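Local coordinates for protein fumarylacetoacetate hydrolase (Burkholderia xenovorans, PDB 5TI1) that probably hydrolyses fumarylacetoacetate to fumarate and acetoacetate, the last step of phenylalanine and tyrosine breakdown, with the help of a bound divalent metal ion, at residues Pro242-Met255 with Thr352-Gly364. Numbering follows the deposited sequence.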
loop_
_atom_site.group_PDB
_atom_site.type_symbol
_atom_site.label_atom_id
_atom_site.label_comp_id
_atom_site.label_asym_id
_atom_site.label_seq_id
_atom_site.Cartn_x
_atom_site.Cartn_y
_atom_site.Cartn_z
ATOM N N PRO B 242 -5.044 13.601 12.745
ATOM C CA PRO B 242 -3.986 12.828 13.416
ATOM C C PRO B 242 -4.499 12.029 14.611
ATOM O O PRO B 242 -5.480 12.401 15.258
ATOM C CB PRO B 242 -2.999 13.911 13.866
ATOM C CG PRO B 242 -3.232 15.045 12.916
ATOM C CD PRO B 242 -4.711 15.031 12.649
ATOM N N VAL B 243 -3.814 10.918 14.900
ATOM C CA VAL B 243 -4.013 10.149 16.129
ATOM C C VAL B 243 -2.953 10.582 17.132
ATOM O O VAL B 243 -1.755 10.534 16.827
ATOM C CB VAL B 243 -3.923 8.638 15.871
ATOM C CG1 VAL B 243 -4.143 7.862 17.168
ATOM C CG2 VAL B 243 -4.919 8.219 14.816
ATOM N N THR B 244 -3.378 11.021 18.321
ATOM C CA THR B 244 -2.407 11.455 19.315
ATOM C C THR B 244 -1.682 10.247 19.895
ATOM O O THR B 244 -2.163 9.105 19.843
ATOM C CB THR B 244 -3.053 12.271 20.452
ATOM O OG1 THR B 244 -3.875 11.427 21.268
ATOM C CG2 THR B 244 -3.897 13.430 19.897
ATOM N N CYS B 245 -0.494 10.506 20.437
ATOM C CA CYS B 245 0.299 9.413 20.980
ATOM C C CYS B 245 -0.437 8.735 22.123
ATOM O O CYS B 245 -0.456 7.502 22.219
ATOM C CB CYS B 245 1.661 9.926 21.434
ATOM S SG CYS B 245 2.841 8.606 21.694
ATOM N N ALA B 246 -1.073 9.530 22.989
ATOM C CA ALA B 246 -1.808 8.970 24.117
ATOM C C ALA B 246 -2.991 8.122 23.663
ATOM O O ALA B 246 -3.381 7.177 24.361
ATOM C CB ALA B 246 -2.281 10.095 25.041
ATOM N N ASP B 247 -3.579 8.445 22.514
ATOM C CA ASP B 247 -4.754 7.740 22.020
ATOM C C ASP B 247 -4.391 6.559 21.128
ATOM O O ASP B 247 -5.272 5.767 20.783
ATOM C CB ASP B 247 -5.662 8.722 21.257
ATOM C CG ASP B 247 -6.962 8.089 20.777
ATOM O OD1 ASP B 247 -7.617 7.388 21.579
ATOM O OD2 ASP B 247 -7.335 8.308 19.598
ATOM N N ALA B 248 -3.109 6.403 20.808
ATOM C CA ALA B 248 -2.698 5.527 19.710
ATOM C C ALA B 248 -3.048 4.066 19.978
ATOM O O ALA B 248 -3.606 3.386 19.108
ATOM C CB ALA B 248 -1.200 5.691 19.471
ATOM N N GLU B 249 -2.725 3.562 21.182
ATOM C CA GLU B 249 -2.833 2.124 21.436
ATOM C C GLU B 249 -4.275 1.636 21.352
ATOM O O GLU B 249 -4.519 0.475 20.998
ATOM C CB GLU B 249 -2.228 1.773 22.800
ATOM C CG GLU B 249 -0.707 1.779 22.823
ATOM C CD GLU B 249 -0.140 1.300 24.154
ATOM O OE1 GLU B 249 -0.863 0.599 24.890
ATOM O OE2 GLU B 249 1.029 1.617 24.459
ATOM N N ALA B 250 -5.240 2.512 21.642
ATOM C CA ALA B 250 -6.644 2.141 21.518
ATOM C C ALA B 250 -7.036 1.830 20.076
ATOM O O ALA B 250 -8.074 1.198 19.847
ATOM C CB ALA B 250 -7.532 3.256 22.073
ATOM N N HIS B 251 -6.237 2.262 19.103
ATOM C CA HIS B 251 -6.485 1.930 17.707
ATOM C C HIS B 251 -5.893 0.590 17.290
ATOM O O HIS B 251 -6.178 0.134 16.180
ATOM C CB HIS B 251 -5.930 3.028 16.794
ATOM C CG HIS B 251 -6.627 4.347 16.945
ATOM N ND1 HIS B 251 -7.355 4.928 15.928
ATOM C CD2 HIS B 251 -6.718 5.191 17.999
ATOM C CE1 HIS B 251 -7.846 6.085 16.340
ATOM N NE2 HIS B 251 -7.477 6.265 17.596
ATOM N N ILE B 252 -5.102 -0.062 18.149
ATOM C CA ILE B 252 -4.364 -1.274 17.788
ATOM C C ILE B 252 -5.140 -2.502 18.252
ATOM O O ILE B 252 -5.559 -2.586 19.414
ATOM C CB ILE B 252 -2.946 -1.262 18.386
ATOM C CG1 ILE B 252 -2.184 -0.021 17.922
ATOM C CG2 ILE B 252 -2.195 -2.541 18.006
ATOM C CD1 ILE B 252 -0.764 0.041 18.426
ATOM N N PHE B 253 -5.307 -3.471 17.352
ATOM C CA PHE B 253 -6.027 -4.703 17.657
ATOM C C PHE B 253 -5.111 -5.780 18.239
ATOM O O PHE B 253 -5.434 -6.395 19.258
ATOM C CB PHE B 253 -6.719 -5.222 16.388
ATOM C CG PHE B 253 -7.341 -6.581 16.542
ATOM C CD1 PHE B 253 -8.402 -6.776 17.423
ATOM C CD2 PHE B 253 -6.874 -7.664 15.793
ATOM C CE1 PHE B 253 -8.986 -8.027 17.567
ATOM C CE2 PHE B 253 -7.447 -8.925 15.928
ATOM C CZ PHE B 253 -8.508 -9.108 16.819
ATOM N N GLY B 254 -3.984 -6.036 17.596
ATOM C CA GLY B 254 -3.116 -7.101 18.046
ATOM C C GLY B 254 -1.822 -7.113 17.265
ATOM O O GLY B 254 -1.514 -6.176 16.524
ATOM N N MET B 255 -1.076 -8.216 17.409
ATOM C CA MET B 255 0.268 -8.309 16.860
ATOM C C MET B 255 0.481 -9.670 16.216
ATOM O O MET B 255 -0.136 -10.667 16.611
ATOM C CB MET B 255 1.319 -8.084 17.948
ATOM C CG MET B 255 2.709 -7.810 17.438
ATOM S SD MET B 255 3.835 -7.560 18.820
ATOM C CE MET B 255 3.141 -6.091 19.577
ATOM N N THR B 352 8.024 3.237 20.322
ATOM C CA THR B 352 6.925 2.320 20.585
ATOM C C THR B 352 5.921 2.320 19.435
ATOM O O THR B 352 5.955 3.166 18.540
ATOM C CB THR B 352 6.207 2.701 21.871
ATOM O OG1 THR B 352 5.571 3.972 21.679
ATOM C CG2 THR B 352 7.205 2.781 23.012
ATOM N N MET B 353 4.997 1.355 19.495
ATOM C CA MET B 353 3.878 1.322 18.560
ATOM C C MET B 353 3.053 2.599 18.633
ATOM O O MET B 353 2.638 3.137 17.602
ATOM C CB MET B 353 2.999 0.108 18.853
ATOM C CG MET B 353 3.653 -1.228 18.548
ATOM S SD MET B 353 2.585 -2.612 19.009
ATOM C CE MET B 353 2.720 -2.560 20.799
ATOM N N ALA B 354 2.791 3.090 19.849
ATOM C CA ALA B 354 2.036 4.328 19.997
ATOM C C ALA B 354 2.728 5.468 19.264
ATOM O O ALA B 354 2.092 6.231 18.521
ATOM C CB ALA B 354 1.861 4.657 21.483
ATOM N N GLN B 355 4.044 5.582 19.446
ATOM C CA GLN B 355 4.777 6.661 18.802
ATOM C C GLN B 355 4.783 6.488 17.291
ATOM O O GLN B 355 4.648 7.467 16.548
ATOM C CB GLN B 355 6.193 6.723 19.362
ATOM C CG GLN B 355 6.221 7.163 20.822
ATOM C CD GLN B 355 7.606 7.112 21.418
ATOM O OE1 GLN B 355 8.358 6.152 21.200
ATOM N NE2 GLN B 355 7.958 8.143 22.181
ATOM N N GLN B 356 4.921 5.245 16.824
ATOM C CA GLN B 356 4.936 4.985 15.392
ATOM C C GLN B 356 3.620 5.401 14.750
ATOM O O GLN B 356 3.608 6.059 13.708
ATOM C CB GLN B 356 5.230 3.505 15.135
ATOM C CG GLN B 356 6.662 3.100 15.469
ATOM C CD GLN B 356 6.852 1.591 15.496
ATOM O OE1 GLN B 356 5.912 0.842 15.757
ATOM N NE2 GLN B 356 8.074 1.142 15.225
ATOM N N LEU B 357 2.496 5.017 15.360
ATOM C CA LEU B 357 1.195 5.386 14.812
ATOM C C LEU B 357 0.977 6.895 14.887
ATOM O O LEU B 357 0.451 7.506 13.945
ATOM C CB LEU B 357 0.090 4.650 15.560
ATOM C CG LEU B 357 -1.323 4.807 15.006
ATOM C CD1 LEU B 357 -1.388 4.298 13.552
ATOM C CD2 LEU B 357 -2.312 4.085 15.922
ATOM N N ALA B 358 1.387 7.507 15.997
ATOM C CA ALA B 358 1.277 8.955 16.141
ATOM C C ALA B 358 2.033 9.664 15.028
ATOM O O ALA B 358 1.498 10.566 14.368
ATOM C CB ALA B 358 1.800 9.379 17.513
ATOM N N HIS B 359 3.269 9.237 14.773
ATOM C CA HIS B 359 4.022 9.831 13.678
ATOM C C HIS B 359 3.396 9.500 12.326
ATOM O O HIS B 359 3.312 10.372 11.453
ATOM C CB HIS B 359 5.472 9.374 13.727
ATOM C CG HIS B 359 6.320 9.981 12.660
ATOM N ND1 HIS B 359 6.729 11.296 12.695
ATOM C CD2 HIS B 359 6.801 9.466 11.504
ATOM C CE1 HIS B 359 7.448 11.558 11.618
ATOM N NE2 HIS B 359 7.504 10.466 10.878
ATOM N N HIS B 360 2.940 8.254 12.141
ATOM C CA HIS B 360 2.312 7.858 10.877
ATOM C C HIS B 360 1.192 8.817 10.475
ATOM O O HIS B 360 1.026 9.130 9.291
ATOM C CB HIS B 360 1.761 6.434 10.983
ATOM C CG HIS B 360 1.590 5.745 9.661
ATOM N ND1 HIS B 360 1.274 6.420 8.499
ATOM C CD2 HIS B 360 1.704 4.438 9.316
ATOM C CE1 HIS B 360 1.195 5.557 7.499
ATOM N NE2 HIS B 360 1.448 4.349 7.968
ATOM N N THR B 361 0.418 9.295 11.445
ATOM C CA THR B 361 -0.764 10.100 11.165
ATOM C C THR B 361 -0.589 11.590 11.454
ATOM O O THR B 361 -1.533 12.360 11.233
ATOM C CB THR B 361 -1.955 9.559 11.969
ATOM O OG1 THR B 361 -1.718 9.765 13.375
ATOM C CG2 THR B 361 -2.130 8.067 11.699
ATOM N N VAL B 362 0.587 12.026 11.927
ATOM C CA VAL B 362 0.721 13.399 12.409
ATOM C C VAL B 362 0.511 14.407 11.283
ATOM O O VAL B 362 0.079 15.543 11.524
ATOM C CB VAL B 362 2.086 13.602 13.091
ATOM C CG1 VAL B 362 3.210 13.581 12.067
ATOM C CG2 VAL B 362 2.088 14.916 13.881
ATOM N N SER B 363 0.809 14.019 10.049
ATOM C CA SER B 363 0.638 14.889 8.898
ATOM C C SER B 363 -0.717 14.715 8.227
ATOM O O SER B 363 -0.992 15.395 7.232
ATOM C CB SER B 363 1.769 14.647 7.890
ATOM O OG SER B 363 2.985 15.220 8.368
ATOM N N GLY B 364 -1.574 13.841 8.756
ATOM C CA GLY B 364 -2.925 13.684 8.260
ATOM C C GLY B 364 -3.210 12.374 7.547
ATOM O O GLY B 364 -4.350 12.173 7.110
HETATM O O HOH W 1 -0.251 12.182 15.355
HETATM O O HOH W 2 2.930 1.328 22.357
#
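V243 and T361 are joined by the one direct hydrogen bond between the two segments: V243 N donates to T361 OG1 at 2.8 Å, almost straight at 166°. A chi1 of 67° places this hydroxyl between its own backbone N and carbonyl carbon and leaves CG2 turned to V243 CG2, so threonine supplies both an acceptor and a methyl. A water extends the link, donating to V243 O and A358 O. Farther along, alanines let the backbones come close: A248 CB meets A354 CB at 3.8 Å, and A358 CB lies against C245 CA. C245 SG, anti to its N, touches A354 CB and lies 3.8 Å from Q355 CG. Here a short, weakly bonded helical turn capped by T244, a 3-10 turn and a strand pack on helix 353-362, which starts with a T352-Q355 capping box, within the FAH-family C-terminal domain. L357 brings one branch, CD2, to 3.5 Å from A248 O and against H251 CB. H251 NE2 holds D247 OD2 from above the carboxylate plane while V243 CG1 sits over one ring face, displaced toward its rim. Where the strand begins, I252 CD1 lies on M353 CB; M353 and M255, both bent at chi3, cross, with M255 CE in one of its two conformers 3.6 Å from M353 SD. E249 packs CG on A354 CB; OE1 salt-bridges R300, and OE2 bonds H320 and a water that accepts from A354 N.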